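Local structure of lipoprotein (Streptococcus pneumoniae, 3CX3) at residues A55-D60 with L76-K81; I134-L139 with T149-A154. The protein binds zinc and, as a lipoprotein homologous with ABC transporter components, probably serves as the solute-binding protein for zinc uptake. One frame throughout, in Å; residues are numbered along the deposited sequence.

From the N terminus, contact 1 comes first. It closes a loop out of helix 50-58, through strand 61-64 and back to the segment 76-81, which lies before strand 86-89. Contact 2 opens only after that, between helix 125-142 and helix 147-173, and closes the short turn joining them. The two loops follow in series and neither encloses the other. Their centres lie 23 Å apart, and their nearest atoms about 9 Å, so they do not touch. Both border the parallel sheet ordered 33-36, 12-15, 61-64, 86-89. Contact 1 ties helix 50-58 to the connection between strands 61-64 and 86-89, and contact 2 packs a helix hairpin whose K138 and L139 reach strand 86-89.

Contact 1 of 2, residues A55-D60 with L76-K81; sequences AIYDAD and LDPNLK
The ring of Y57 lies under K81, whose CB sits over one face, 4.1 Å from the ring centroid and displaced toward the rim. This is a CH-pi contact. K81 CD also comes close, 3.6 Å from Y57 CE2. P78 approaches the ring obliquely, with P78 N 3.5 Å from Y57 CE1. At its far end the phenol OH accepts a hydrogen bond from D77 N. The donor lies near the ring plane, at the edge. The N-H...O angle is 158°. D77 N to Y57 OH measures 2.5 Å, which is very short, and the exact value is doubtful. Y57 thus joins the last turn of helix 50-58 to the loop between strands 61-64 and 86-89, in a parallel alpha/beta domain with strand order 2-1-3-4. One residue earlier, I56 meets L76. L76 is deposited in two conformers; in this one its CD2 lies 3.8 Å from I56 CG2, so the contact is provisional. I56 CG2 reaches that side by standing anti to the backbone N. I56 also touches F62 on strand 61-64. The carbonyl of Y57 takes hydrogen bonds from S83 OG and K84 NZ, further along the same loop.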
loop_
_atom_site.group_PDB
_atom_site.type_symbol
_atom_site.label_atom_id
_atom_site.label_comp_id
_atom_site.label_asym_id
_atom_site.label_seq_id
_atom_site.Cartn_x
_atom_site.Cartn_y
_atom_site.Cartn_z
ATOM N N ALA A 55 -0.452 -7.994 -21.881
ATOM C CA ALA A 55 0.857 -7.965 -21.240
ATOM C C ALA A 55 0.935 -8.886 -20.018
ATOM O O ALA A 55 2.001 -9.436 -19.743
ATOM C CB ALA A 55 1.229 -6.544 -20.857
ATOM N N ILE A 56 -0.174 -9.027 -19.280
ATOM C CA ILE A 56 -0.255 -10.006 -18.185
ATOM C C ILE A 56 -0.168 -11.413 -18.761
ATOM O O ILE A 56 0.743 -12.168 -18.428
ATOM C CB ILE A 56 -1.545 -9.879 -17.348
ATOM C CG1 ILE A 56 -1.479 -8.680 -16.419
ATOM C CG2 ILE A 56 -1.766 -11.122 -16.494
ATOM C CD1 ILE A 56 -2.842 -8.174 -16.016
ATOM N N TYR A 57 -1.111 -11.745 -19.642
ATOM C CA TYR A 57 -1.137 -13.049 -20.287
ATOM C C TYR A 57 0.179 -13.392 -20.980
ATOM O O TYR A 57 0.488 -14.548 -21.175
ATOM C CB TYR A 57 -2.330 -13.154 -21.262
ATOM C CG TYR A 57 -3.689 -13.257 -20.589
ATOM C CD1 TYR A 57 -3.904 -14.126 -19.517
ATOM C CD2 TYR A 57 -4.764 -12.496 -21.037
ATOM C CE1 TYR A 57 -5.144 -14.219 -18.898
ATOM C CE2 TYR A 57 -6.042 -12.590 -20.419
ATOM C CZ TYR A 57 -6.224 -13.450 -19.353
ATOM O OH TYR A 57 -7.469 -13.538 -18.740
ATOM N N ASP A 58 0.961 -12.370 -21.307
ATOM C CA ASP A 58 2.269 -12.510 -21.953
ATOM C C ASP A 58 3.433 -12.787 -20.975
ATOM O O ASP A 58 4.421 -13.430 -21.342
ATOM C CB ASP A 58 2.550 -11.231 -22.751
ATOM C CG ASP A 58 3.857 -11.275 -23.508
ATOM O OD1 ASP A 58 4.389 -10.170 -23.793
ATOM O OD2 ASP A 58 4.350 -12.388 -23.828
ATOM N N ALA A 59 3.320 -12.279 -19.748
ATOM C CA ALA A 59 4.337 -12.479 -18.712
ATOM C C ALA A 59 4.443 -13.950 -18.318
ATOM O O ALA A 59 3.598 -14.759 -18.724
ATOM C CB ALA A 59 3.999 -11.628 -17.483
ATOM N N ASP A 60 5.480 -14.297 -17.546
ATOM C CA ASP A 60 5.562 -15.611 -16.884
ATOM C C ASP A 60 4.810 -15.607 -15.548
ATOM O O ASP A 60 4.213 -16.602 -15.154
ATOM C CB ASP A 60 7.019 -15.992 -16.609
ATOM C CG ASP A 60 7.828 -16.182 -17.876
ATOM O OD1 ASP A 60 7.617 -17.203 -18.580
ATOM O OD2 ASP A 60 8.701 -15.321 -18.137
ATOM N N LEU A 76 -9.210 -12.920 -14.503
ATOM C CA LEU A 76 -8.132 -13.181 -15.446
ATOM C C LEU A 76 -8.177 -14.677 -15.698
ATOM O O LEU A 76 -8.204 -15.463 -14.750
ATOM C CB LEU A 76 -6.777 -12.789 -14.855
ATOM C CG LEU A 76 -6.014 -11.547 -15.324
ATOM C CD1 LEU A 76 -6.896 -10.319 -15.493
ATOM C CD2 LEU A 76 -4.889 -11.266 -14.346
ATOM N N ASP A 77 -8.214 -15.077 -16.965
ATOM C CA ASP A 77 -8.374 -16.493 -17.301
ATOM C C ASP A 77 -7.283 -16.979 -18.248
ATOM O O ASP A 77 -7.495 -17.050 -19.455
ATOM C CB ASP A 77 -9.777 -16.773 -17.855
ATOM C CG ASP A 77 -10.226 -18.216 -17.633
ATOM O OD1 ASP A 77 -9.459 -19.029 -17.055
ATOM O OD2 ASP A 77 -11.365 -18.540 -18.047
ATOM N N PRO A 78 -6.107 -17.322 -17.687
ATOM C CA PRO A 78 -4.955 -17.713 -18.492
ATOM C C PRO A 78 -5.221 -19.004 -19.251
ATOM O O PRO A 78 -4.787 -19.155 -20.393
ATOM C CB PRO A 78 -3.847 -17.914 -17.448
ATOM C CG PRO A 78 -4.318 -17.194 -16.231
ATOM C CD PRO A 78 -5.791 -17.362 -16.246
ATOM N N ASN A 79 -5.949 -19.914 -18.613
ATOM C CA ASN A 79 -6.215 -21.229 -19.170
ATOM C C ASN A 79 -7.576 -21.200 -19.845
ATOM O O ASN A 79 -8.571 -21.687 -19.309
ATOM C CB ASN A 79 -6.118 -22.289 -18.066
ATOM C CG ASN A 79 -4.779 -22.230 -17.313
ATOM O OD1 ASN A 79 -4.741 -22.012 -16.091
ATOM N ND2 ASN A 79 -3.675 -22.408 -18.049
ATOM N N LEU A 80 -7.591 -20.594 -21.026
ATOM C CA LEU A 80 -8.802 -20.237 -21.759
ATOM C C LEU A 80 -8.333 -19.257 -22.808
ATOM O O LEU A 80 -8.654 -19.373 -23.992
ATOM C CB LEU A 80 -9.813 -19.535 -20.849
ATOM C CG LEU A 80 -11.327 -19.507 -21.121
ATOM C CD1 LEU A 80 -11.689 -18.911 -22.485
ATOM C CD2 LEU A 80 -11.963 -20.896 -20.937
ATOM N N LYS A 81 -7.552 -18.289 -22.344
ATOM C CA LYS A 81 -6.961 -17.275 -23.201
ATOM C C LYS A 81 -5.549 -17.685 -23.621
ATOM O O LYS A 81 -4.735 -16.841 -24.006
ATOM C CB LYS A 81 -6.990 -15.910 -22.512
ATOM C CG LYS A 81 -8.385 -15.552 -21.977
ATOM C CD LYS A 81 -8.794 -14.106 -22.230
ATOM C CE LYS A 81 -9.427 -13.941 -23.596
ATOM N NZ LYS A 81 -8.424 -14.050 -24.699
#

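Contact 2 of 2, residues I134-L139 with T149-A154; sequences IIADKL and TYQKNA
L139 and Y150 meet at one end of this contact and cross at about a right angle. L139 CB stands over the centre of the Y150 ring, 4.1 Å from the centroid and 8° off the normal, a clear CH-pi contact. L139 CD2 also reaches the ring, 4.1 Å from Y150 CE2. Y150 CG stands anti to the carbonyl carbon. The Y150 hydroxyl turns to partners beyond the two segments, with hydrogen bonds to D143 OD1 and N32 ND2. These fix the far end of the ring, while V27 and S28 of helix 18-28 also touch the side chain.

Next to the ring, A136 points its methyl at the facing helix. A136 CB lies 3.9 Å from Y150 CB and 3.8 Å from A154 CB, so one small side chain packs against two positions a turn apart. The CA atoms of A136 and Y150 are 5.1 Å apart, a close approach consistent with alanine at 136. V27 touches A136 too.

D137 and Q151 meet on a more open side, also at about a right angle. Their carboxylate and amide planes are 28° apart. The Q151 chain bends at chi2 as it comes beside D137.

The axes of 134-139 and 149-154 run antiparallel at 178°, 8.7 Å apart at their closest. This is an antiparallel helical hairpin. Its second arm is the long helix 147-173, and a long helix linking the two lobes is characteristic of the cluster 9 family of metal-binding ABC transporter proteins.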
loop_
_atom_site.group_PDB
_atom_site.type_symbol
_atom_site.label_atom_id
_atom_site.label_comp_id
_atom_site.label_asym_id
_atom_site.label_seq_id
_atom_site.Cartn_x
_atom_site.Cartn_y
_atom_site.Cartn_z
ATOM N N ILE A 134 4.801 -14.493 1.923
ATOM C CA ILE A 134 3.865 -15.101 0.975
ATOM C C ILE A 134 4.447 -15.017 -0.425
ATOM O O ILE A 134 4.423 -15.991 -1.172
ATOM C CB ILE A 134 2.478 -14.423 0.978
ATOM C CG1 ILE A 134 1.894 -14.395 2.398
ATOM C CG2 ILE A 134 1.554 -15.157 0.011
ATOM C CD1 ILE A 134 0.618 -13.554 2.591
ATOM N N ILE A 135 4.989 -13.854 -0.762
ATOM C CA ILE A 135 5.554 -13.631 -2.084
ATOM C C ILE A 135 6.662 -14.638 -2.343
ATOM O O ILE A 135 6.622 -15.372 -3.347
ATOM C CB ILE A 135 6.034 -12.162 -2.269
ATOM C CG1 ILE A 135 4.819 -11.233 -2.418
ATOM C CG2 ILE A 135 7.000 -12.045 -3.446
ATOM C CD1 ILE A 135 5.135 -9.745 -2.530
ATOM N N ALA A 136 7.630 -14.689 -1.423
ATOM C CA ALA A 136 8.747 -15.618 -1.544
ATOM C C ALA A 136 8.241 -17.047 -1.663
ATOM O O ALA A 136 8.624 -17.740 -2.580
ATOM C CB ALA A 136 9.715 -15.462 -0.368
ATOM N N ASP A 137 7.351 -17.464 -0.759
ATOM C CA ASP A 137 6.752 -18.806 -0.817
ATOM C C ASP A 137 6.202 -19.158 -2.199
ATOM O O ASP A 137 6.618 -20.153 -2.826
ATOM C CB ASP A 137 5.647 -18.956 0.230
ATOM C CG ASP A 137 6.190 -18.993 1.658
ATOM O OD1 ASP A 137 5.403 -19.237 2.595
ATOM O OD2 ASP A 137 7.408 -18.788 1.847
ATOM N N LYS A 138 5.279 -18.331 -2.678
ATOM C CA LYS A 138 4.634 -18.574 -3.969
ATOM C C LYS A 138 5.657 -18.506 -5.083
ATOM O O LYS A 138 5.664 -19.353 -5.972
ATOM C CB LYS A 138 3.496 -17.574 -4.222
ATOM C CG LYS A 138 2.313 -17.703 -3.272
ATOM C CD LYS A 138 1.329 -16.552 -3.503
ATOM C CE LYS A 138 -0.125 -16.938 -3.272
ATOM N NZ LYS A 138 -0.403 -17.579 -1.942
ATOM N N LEU A 139 6.530 -17.504 -5.024
ATOM C CA LEU A 139 7.658 -17.428 -5.957
ATOM C C LEU A 139 8.530 -18.680 -5.888
ATOM O O LEU A 139 8.954 -19.206 -6.929
ATOM C CB LEU A 139 8.499 -16.170 -5.747
ATOM C CG LEU A 139 8.362 -15.065 -6.810
ATOM C CD1 LEU A 139 6.903 -14.846 -7.226
ATOM C CD2 LEU A 139 9.016 -13.724 -6.386
ATOM N N THR A 149 17.339 -17.808 -2.629
ATOM C CA THR A 149 17.445 -16.371 -2.835
ATOM C C THR A 149 16.211 -15.634 -2.325
ATOM O O THR A 149 16.340 -14.572 -1.702
ATOM C CB THR A 149 17.724 -16.044 -4.314
ATOM O OG1 THR A 149 18.942 -16.688 -4.713
ATOM C CG2 THR A 149 17.857 -14.529 -4.539
ATOM N N TYR A 150 15.030 -16.219 -2.558
ATOM C CA TYR A 150 13.760 -15.617 -2.181
ATOM C C TYR A 150 13.584 -15.603 -0.680
ATOM O O TYR A 150 13.290 -14.552 -0.102
ATOM C CB TYR A 150 12.562 -16.334 -2.833
ATOM C CG TYR A 150 12.572 -16.376 -4.351
ATOM C CD1 TYR A 150 12.346 -17.571 -5.031
ATOM C CD2 TYR A 150 12.821 -15.231 -5.101
ATOM C CE1 TYR A 150 12.369 -17.623 -6.408
ATOM C CE2 TYR A 150 12.855 -15.276 -6.492
ATOM C CZ TYR A 150 12.624 -16.471 -7.131
ATOM O OH TYR A 150 12.642 -16.512 -8.501
ATOM N N GLN A 151 13.761 -16.759 -0.048
ATOM C CA GLN A 151 13.551 -16.877 1.394
ATOM C C GLN A 151 14.498 -16.006 2.243
ATOM O O GLN A 151 14.141 -15.611 3.361
ATOM C CB GLN A 151 13.611 -18.339 1.843
ATOM C CG GLN A 151 12.592 -19.252 1.165
ATOM C CD GLN A 151 11.142 -18.838 1.391
ATOM O OE1 GLN A 151 10.721 -18.610 2.519
ATOM N NE2 GLN A 151 10.371 -18.757 0.313
ATOM N N LYS A 152 15.686 -15.700 1.722
ATOM C CA LYS A 152 16.624 -14.847 2.462
ATOM C C LYS A 152 16.414 -13.340 2.182
ATOM O O LYS A 152 16.546 -12.504 3.086
ATOM C CB LYS A 152 18.084 -15.299 2.267
ATOM C CG LYS A 152 19.079 -14.654 3.263
ATOM C CD LYS A 152 20.069 -15.672 3.900
ATOM C CE LYS A 152 19.682 -16.090 5.337
ATOM N NZ LYS A 152 18.263 -16.553 5.462
ATOM N N ASN A 153 16.063 -13.002 0.946
ATOM C CA ASN A 153 15.661 -11.637 0.629
ATOM C C ASN A 153 14.459 -11.184 1.449
ATOM O O ASN A 153 14.495 -10.121 2.083
ATOM C CB ASN A 153 15.377 -11.495 -0.860
ATOM C CG ASN A 153 16.634 -11.517 -1.684
ATOM O OD1 ASN A 153 17.726 -11.624 -1.149
ATOM N ND2 ASN A 153 16.488 -11.418 -2.994
ATOM N N ALA A 154 13.407 -12.001 1.434
ATOM C CA ALA A 154 12.250 -11.828 2.316
ATOM C C ALA A 154 12.635 -11.762 3.795
ATOM O O ALA A 154 12.101 -10.941 4.543
ATOM C CB ALA A 154 11.267 -12.944 2.092
#